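Local coordinates for protein GlcNAc Inducible Gene 2, GIG2 (Candida albicans, PDB 6AKZ) that binds an iron(III) ion in a cupin-type fold and probably works as an oxygenase of the DUF1479 family, at residues A54-G57 and P58-V61; K73-Q76 and Q77-E80; N92-D95 and V96-D100. One frame throughout, in Å; residues are numbered along the deposited sequence.

Contact 1 (A54-G57 and P58-V61); sequences AKIG and PSYV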
loop_
_atom_site.group_PDB
_atom_site.type_symbol
_atom_site.label_atom_id
_atom_site.label_comp_id
_atom_site.label_asym_id
_atom_site.label_seq_id
_atom_site.Cartn_x
_atom_site.Cartn_y
_atom_site.Cartn_z
ATOM N N ALA A 54 -19.031 12.708 0.024
ATOM C CA ALA A 54 -19.416 13.228 1.359
ATOM C C ALA A 54 -20.931 13.005 1.628
ATOM O O ALA A 54 -21.348 12.681 2.753
ATOM C CB ALA A 54 -19.078 14.687 1.444
ATOM N N LYS A 55 -21.745 13.201 0.622
ATOM C CA LYS A 55 -23.182 13.070 0.778
ATOM C C LYS A 55 -23.681 11.621 0.745
ATOM O O LYS A 55 -24.850 11.368 1.068
ATOM C CB LYS A 55 -23.975 13.904 -0.250
ATOM C CG LYS A 55 -23.790 15.412 -0.097
ATOM C CD LYS A 55 -24.500 16.260 -1.117
ATOM C CE LYS A 55 -24.254 17.729 -0.785
ATOM N NZ LYS A 55 -24.958 18.094 0.465
ATOM N N ILE A 56 -22.875 10.695 0.285
ATOM C CA ILE A 56 -23.270 9.277 0.207
ATOM C C ILE A 56 -22.802 8.604 1.480
ATOM O O ILE A 56 -23.613 7.877 2.138
ATOM C CB ILE A 56 -22.787 8.584 -1.078
ATOM C CG1 ILE A 56 -23.511 9.150 -2.346
ATOM C CG2 ILE A 56 -23.046 7.096 -1.076
ATOM C CD1 ILE A 56 -22.855 8.672 -3.603
ATOM N N GLY A 57 -21.533 8.844 1.846
ATOM C CA GLY A 57 -20.951 8.250 3.032
ATOM C C GLY A 57 -20.336 6.867 2.755
ATOM O O GLY A 57 -19.987 6.559 1.617
ATOM N N PRO A 58 -20.175 6.014 3.815
ATOM C CA PRO A 58 -19.474 4.774 3.723
ATOM C C PRO A 58 -19.923 3.770 2.666
ATOM O O PRO A 58 -19.074 3.018 2.156
ATOM C CB PRO A 58 -19.636 4.192 5.144
ATOM C CG PRO A 58 -19.655 5.362 6.027
ATOM C CD PRO A 58 -20.556 6.295 5.219
ATOM N N SER A 59 -21.205 3.774 2.250
ATOM C CA SER A 59 -21.628 2.836 1.226
ATOM C C SER A 59 -20.961 3.119 -0.141
ATOM O O SER A 59 -21.122 2.299 -1.094
ATOM C CB SER A 59 -23.112 2.839 1.118
ATOM O OG SER A 59 -23.535 4.077 0.600
ATOM N N TYR A 60 -20.324 4.294 -0.290
ATOM C CA TYR A 60 -19.541 4.617 -1.475
ATOM C C TYR A 60 -18.380 3.620 -1.683
ATOM O O TYR A 60 -17.961 3.385 -2.821
ATOM C CB TYR A 60 -19.088 6.057 -1.432
ATOM C CG TYR A 60 -18.517 6.614 -2.715
ATOM C CD1 TYR A 60 -17.194 6.414 -3.057
ATOM C CD2 TYR A 60 -19.321 7.271 -3.599
ATOM C CE1 TYR A 60 -16.679 6.922 -4.226
ATOM C CE2 TYR A 60 -18.850 7.811 -4.762
ATOM C CZ TYR A 60 -17.570 7.612 -5.106
ATOM O OH TYR A 60 -17.141 8.152 -6.263
ATOM N N VAL A 61 -17.860 2.995 -0.623
ATOM C CA VAL A 61 -16.747 2.119 -0.784
ATOM C C VAL A 61 -17.213 0.840 -1.433
ATOM O O VAL A 61 -18.152 0.212 -0.967
ATOM C CB VAL A 61 -16.132 1.734 0.623
ATOM C CG1 VAL A 61 -15.104 0.650 0.523
ATOM C CG2 VAL A 61 -15.593 3.018 1.237
HETATM O O HOH W 1 -23.425 5.435 3.434
#
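Polar and apolar contacts together turn the chain from Ile56 and Gly57 into Tyr60, at the point where helix 32-56 gives way to a single 3-10 turn. The direct polar link is backbone to backbone: Tyr60 N donates to Gly57 O at 3.0 Å. One residue further on, Val61 N repeats the same spacing with Pro58 O. A water forms a second bridge. It donates to Ile56 O at 2.8 Å and accepts from Ser59 N at 3.0 Å, serving a carbonyl at the helix end and an amide at the start of the next turn. Gly57 makes the change of direction possible, leaving helical geometry with a positive phi of 88°.

The apolar part rests on the two branches of Ile56. Ile56 CD1 meets the edge of the Tyr60 ring, close to its plane, 3.8 Å from Tyr60 CD2. Ile56 CG2, the branch set anti to the backbone N, instead lies 3.5 Å from Ser59 OG. With CG of Tyr60 anti to its own N (chi1 -168°), the ring swings back along the helix that has just ended.

That ring packs on Glu49, Glu52 and Ile53 of helix 32-56 and on Ile336 of strand 336-337. Arg85, at the end of helix 76-85, makes a cation-pi contact with it and also bonds to Tyr60 O, just before strand 63-65.

Contact 2 (K73-Q76 and Q77-E80); sequences KLPQ and QVSE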
loop_
_atom_site.group_PDB
_atom_site.type_symbol
_atom_site.label_atom_id
_atom_site.label_comp_id
_atom_site.label_asym_id
_atom_site.label_seq_id
_atom_site.Cartn_x
_atom_site.Cartn_y
_atom_site.Cartn_z
ATOM N N LYS A 73 -11.499 -13.917 -10.294
ATOM C CA LYS A 73 -11.651 -12.609 -10.913
ATOM C C LYS A 73 -12.677 -11.845 -10.182
ATOM O O LYS A 73 -13.694 -12.394 -9.825
ATOM C CB LYS A 73 -12.188 -12.706 -12.345
ATOM C CG LYS A 73 -11.245 -13.366 -13.260
ATOM C CD LYS A 73 -11.860 -13.651 -14.633
ATOM C CE LYS A 73 -11.067 -14.791 -15.278
ATOM N NZ LYS A 73 -11.536 -15.057 -16.664
ATOM N N LEU A 74 -12.445 -10.536 -10.030
ATOM C CA LEU A 74 -13.518 -9.701 -9.551
ATOM C C LEU A 74 -14.512 -9.641 -10.705
ATOM O O LEU A 74 -14.087 -9.475 -11.870
ATOM C CB LEU A 74 -13.052 -8.299 -9.211
ATOM C CG LEU A 74 -12.041 -8.160 -8.057
ATOM C CD1 LEU A 74 -11.669 -6.690 -7.905
ATOM C CD2 LEU A 74 -12.540 -8.706 -6.731
ATOM N N PRO A 75 -15.803 -9.776 -10.396
ATOM C CA PRO A 75 -16.827 -9.372 -11.426
ATOM C C PRO A 75 -16.626 -7.978 -12.006
ATOM O O PRO A 75 -16.188 -7.067 -11.271
ATOM C CB PRO A 75 -18.126 -9.392 -10.642
ATOM C CG PRO A 75 -17.796 -9.603 -9.250
ATOM C CD PRO A 75 -16.398 -10.023 -9.079
ATOM N N GLN A 76 -17.066 -7.802 -13.264
ATOM C CA GLN A 76 -16.903 -6.587 -13.994
ATOM C C GLN A 76 -17.349 -5.348 -13.228
ATOM O O GLN A 76 -16.609 -4.370 -13.174
ATOM C CB GLN A 76 -17.595 -6.698 -15.391
ATOM C CG GLN A 76 -17.555 -5.440 -16.253
ATOM C CD GLN A 76 -18.798 -5.293 -17.150
ATOM O OE1 GLN A 76 -19.966 -5.261 -16.685
ATOM N NE2 GLN A 76 -18.553 -5.182 -18.432
ATOM N N GLN A 77 -18.553 -5.330 -12.677
ATOM C CA GLN A 77 -18.999 -4.120 -11.985
ATOM C C GLN A 77 -18.112 -3.781 -10.754
ATOM O O GLN A 77 -17.838 -2.609 -10.427
ATOM C CB GLN A 77 -20.439 -4.334 -11.547
ATOM C CG GLN A 77 -21.090 -3.281 -10.668
ATOM C CD GLN A 77 -22.373 -3.831 -10.022
ATOM O OE1 GLN A 77 -22.435 -5.000 -9.648
ATOM N NE2 GLN A 77 -23.394 -2.973 -9.871
ATOM N N VAL A 78 -17.683 -4.813 -10.080
ATOM C CA VAL A 78 -16.814 -4.587 -8.881
ATOM C C VAL A 78 -15.415 -4.027 -9.315
ATOM O O VAL A 78 -14.820 -3.078 -8.726
ATOM C CB VAL A 78 -16.690 -5.879 -8.103
ATOM C CG1 VAL A 78 -15.653 -5.787 -6.973
ATOM C CG2 VAL A 78 -18.060 -6.323 -7.587
ATOM N N SER A 79 -14.866 -4.642 -10.363
ATOM C CA SER A 79 -13.617 -4.205 -10.952
ATOM C C SER A 79 -13.634 -2.778 -11.334
ATOM O O SER A 79 -12.711 -2.001 -10.964
ATOM C CB SER A 79 -13.241 -5.117 -12.156
ATOM O OG SER A 79 -12.084 -4.656 -12.865
ATOM N N GLU A 80 -14.682 -2.361 -12.075
ATOM C CA GLU A 80 -14.791 -1.003 -12.481
ATOM C C GLU A 80 -14.852 -0.032 -11.318
ATOM O O GLU A 80 -14.166 1.005 -11.308
ATOM C CB GLU A 80 -16.028 -0.814 -13.371
ATOM C CG GLU A 80 -15.955 -1.635 -14.621
ATOM C CD GLU A 80 -17.250 -1.523 -15.459
ATOM O OE1 GLU A 80 -18.374 -1.378 -14.888
ATOM O OE2 GLU A 80 -17.125 -1.691 -16.673
#
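The first turn of helix 76-85 is a worked example of a helix start with proline at the N-cap: Pro75 and Gln76 offer their carbonyls to Ser79 and Glu80. Ser79 N reaches Pro75 O at 2.9 Å with an N-H...O angle of 172°, and Glu80 N reaches Gln76 O at 3.0 Å, almost as straight. Pro75 brings no polar side chain to the cap. Its ring works as an apolar wedge instead, with Pro75 CG resting 3.7 Å from Val78 CG2. The other branch of Val78 faces the buried Leu74, Val78 CG1 to Leu74 CD1 at 4.2 Å, and these two side chains cross at about a right angle. Leu88 of strand 87-91 packs against both.

On the exposed flank Gln76 and Glu80 run side by side and point the same way. In Gln76 an anti first torsion (chi1 177°) and a bend at chi2 bring the amide beside the Glu80 carboxylate; the two planes are stacked, 11° apart. Between the two side chains the nearest atoms are Gln76 CG and Glu80 OE2, 3.8 Å apart.

Such face-to-face stacking makes this a van der Waals contact, with Gln76 NE2 still 4.2 Å from Glu80 OE2. The polar bond of this turn is made instead by Ser79 OG, which finds its partner in Glu155 and ties the turn to a neighbouring loop.

Contact 3 (N92-D95 and V96-D100); sequences NVID and VDRID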
loop_
_atom_site.group_PDB
_atom_site.type_symbol
_atom_site.label_atom_id
_atom_site.label_comp_id
_atom_site.label_asym_id
_atom_site.label_seq_id
_atom_site.Cartn_x
_atom_site.Cartn_y
_atom_site.Cartn_z
ATOM N N ASN A 92 -17.054 -12.088 4.074
ATOM C CA ASN A 92 -17.257 -13.497 4.239
ATOM C C ASN A 92 -16.146 -14.332 3.582
ATOM O O ASN A 92 -16.362 -15.397 3.014
ATOM C CB ASN A 92 -18.664 -13.934 3.723
ATOM C CG ASN A 92 -19.838 -13.278 4.476
ATOM O OD1 ASN A 92 -19.903 -13.261 5.691
ATOM N ND2 ASN A 92 -20.805 -12.852 3.750
ATOM N N VAL A 93 -14.939 -13.814 3.618
ATOM C CA VAL A 93 -13.766 -14.553 3.143
ATOM C C VAL A 93 -13.449 -15.708 4.099
ATOM O O VAL A 93 -13.069 -16.781 3.656
ATOM C CB VAL A 93 -12.554 -13.640 3.094
ATOM C CG1 VAL A 93 -11.344 -14.470 2.592
ATOM C CG2 VAL A 93 -12.896 -12.437 2.177
ATOM N N ILE A 94 -13.588 -15.479 5.391
ATOM C CA ILE A 94 -13.275 -16.489 6.412
ATOM C C ILE A 94 -14.467 -16.616 7.348
ATOM O O ILE A 94 -15.031 -15.607 7.766
ATOM C CB ILE A 94 -12.042 -16.103 7.242
ATOM C CG1 ILE A 94 -10.813 -15.792 6.389
ATOM C CG2 ILE A 94 -11.691 -17.193 8.279
ATOM C CD1 ILE A 94 -10.311 -16.922 5.606
ATOM N N ASP A 95 -14.835 -17.865 7.666
ATOM C CA ASP A 95 -15.879 -18.134 8.692
ATOM C C ASP A 95 -15.593 -17.466 10.019
ATOM O O ASP A 95 -14.470 -17.497 10.506
ATOM C CB ASP A 95 -16.001 -19.653 8.966
ATOM C CG ASP A 95 -16.565 -20.420 7.810
ATOM O OD1 ASP A 95 -17.480 -19.902 7.108
ATOM O OD2 ASP A 95 -16.106 -21.573 7.578
ATOM N N VAL A 96 -16.649 -17.046 10.704
ATOM C CA VAL A 96 -16.521 -16.399 11.993
ATOM C C VAL A 96 -15.905 -17.319 13.012
ATOM O O VAL A 96 -15.090 -16.897 13.834
ATOM C CB VAL A 96 -17.884 -15.900 12.505
ATOM C CG1 VAL A 96 -17.812 -15.476 13.967
ATOM C CG2 VAL A 96 -18.403 -14.776 11.605
ATOM N N ASP A 97 -16.249 -18.592 13.003
ATOM C CA ASP A 97 -15.650 -19.444 14.009
ATOM C C ASP A 97 -14.138 -19.550 13.899
ATOM O O ASP A 97 -13.403 -19.614 14.904
ATOM C CB ASP A 97 -16.287 -20.850 13.988
ATOM C CG ASP A 97 -17.708 -20.861 14.597
ATOM O OD1 ASP A 97 -18.111 -19.925 15.351
ATOM O OD2 ASP A 97 -18.439 -21.818 14.284
ATOM N N ARG A 98 -13.660 -19.624 12.674
ATOM C CA ARG A 98 -12.236 -19.632 12.429
ATOM C C ARG A 98 -11.508 -18.352 12.828
ATOM O O ARG A 98 -10.403 -18.335 13.398
ATOM C CB ARG A 98 -12.029 -19.901 10.934
ATOM C CG ARG A 98 -10.586 -19.959 10.512
ATOM C CD ARG A 98 -9.687 -20.831 11.329
ATOM N NE ARG A 98 -10.127 -22.219 11.300
ATOM C CZ ARG A 98 -9.525 -23.215 11.972
ATOM N NH1 ARG A 98 -8.467 -22.977 12.740
ATOM N NH2 ARG A 98 -9.988 -24.473 11.872
ATOM N N ILE A 99 -12.140 -17.252 12.544
ATOM C CA ILE A 99 -11.664 -15.954 12.995
ATOM C C ILE A 99 -11.521 -15.859 14.496
ATOM O O ILE A 99 -10.511 -15.358 15.009
ATOM C CB ILE A 99 -12.574 -14.807 12.498
ATOM C CG1 ILE A 99 -12.472 -14.659 11.021
ATOM C CG2 ILE A 99 -12.247 -13.489 13.195
ATOM C CD1 ILE A 99 -11.183 -14.123 10.471
ATOM N N ASP A 100 -12.518 -16.370 15.216
ATOM C CA ASP A 100 -12.498 -16.356 16.678
ATOM C C ASP A 100 -11.335 -17.175 17.243
ATOM O O ASP A 100 -10.669 -16.747 18.185
ATOM C CB ASP A 100 -13.824 -16.875 17.237
ATOM C CG ASP A 100 -15.010 -16.039 16.794
ATOM O OD1 ASP A 100 -14.800 -15.050 16.060
ATOM O OD2 ASP A 100 -16.150 -16.371 17.179
#
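Ile94 and Ile99 meet at about a right angle and form a hydrophobic staple, the pairing of the residue before the N-cap with the fourth residue of the helix, here helix 96-112. Ile94 comes in with its CG2 branch foremost. Ile94 CG2 stands anti to the backbone N (chi1 -54° for the CG1 branch) and lies 3.8 Å from Ile99 CD1, while Ile94 CB is 3.9 Å from the same methyl. Ile99 thus lays the end of its longer branch across the flank of Ile94.

Arg98 closes on Ile94 from the position just before Ile99, crossing it at a slant. Its aliphatic stem does the touching, with Arg98 CG 3.7 Å from Ile94 CG2. CG is anti to the backbone N (chi1 -179°), and two successive bends at chi2 and chi3 then take the guanidinium group away from the isoleucine. The CG2 methyl therefore packs against the stem of a charged residue as well as against Ile99.

Leu260 of strand 256-261 touches both isoleucines, and Met145 of helix 143-153 packs on Ile94, so the staple joins the helix start to the sheet. Asp95 holds the N-cap position, yet its side chain makes no capping bond. The cap contributes its carbonyl: Ile99 N donates to Asp95 O at 3.1 Å, and Ile99 CG1 sits 3.5 Å from that same oxygen.

The three contacts follow one another along the chain as a helix exit and two helix entries. None touches another: centres are about 19 Å apart for contacts 1 and 2, about 24 Å for contacts 2 and 3, and about 26 Å for contacts 1 and 3. Between them run strands 63-65 and 87-91, parallel neighbours joined through helix 76-85 in a beta-alpha-beta crossover. Contact 1 leads into this unit, contact 2 starts its helix, and contact 3 follows its last strand. Arg85 ties the helix of contact 2 to contact 1, and Asn92 bonds Asp65. All three lie away from the iron ligands His192, Asp194 and His355.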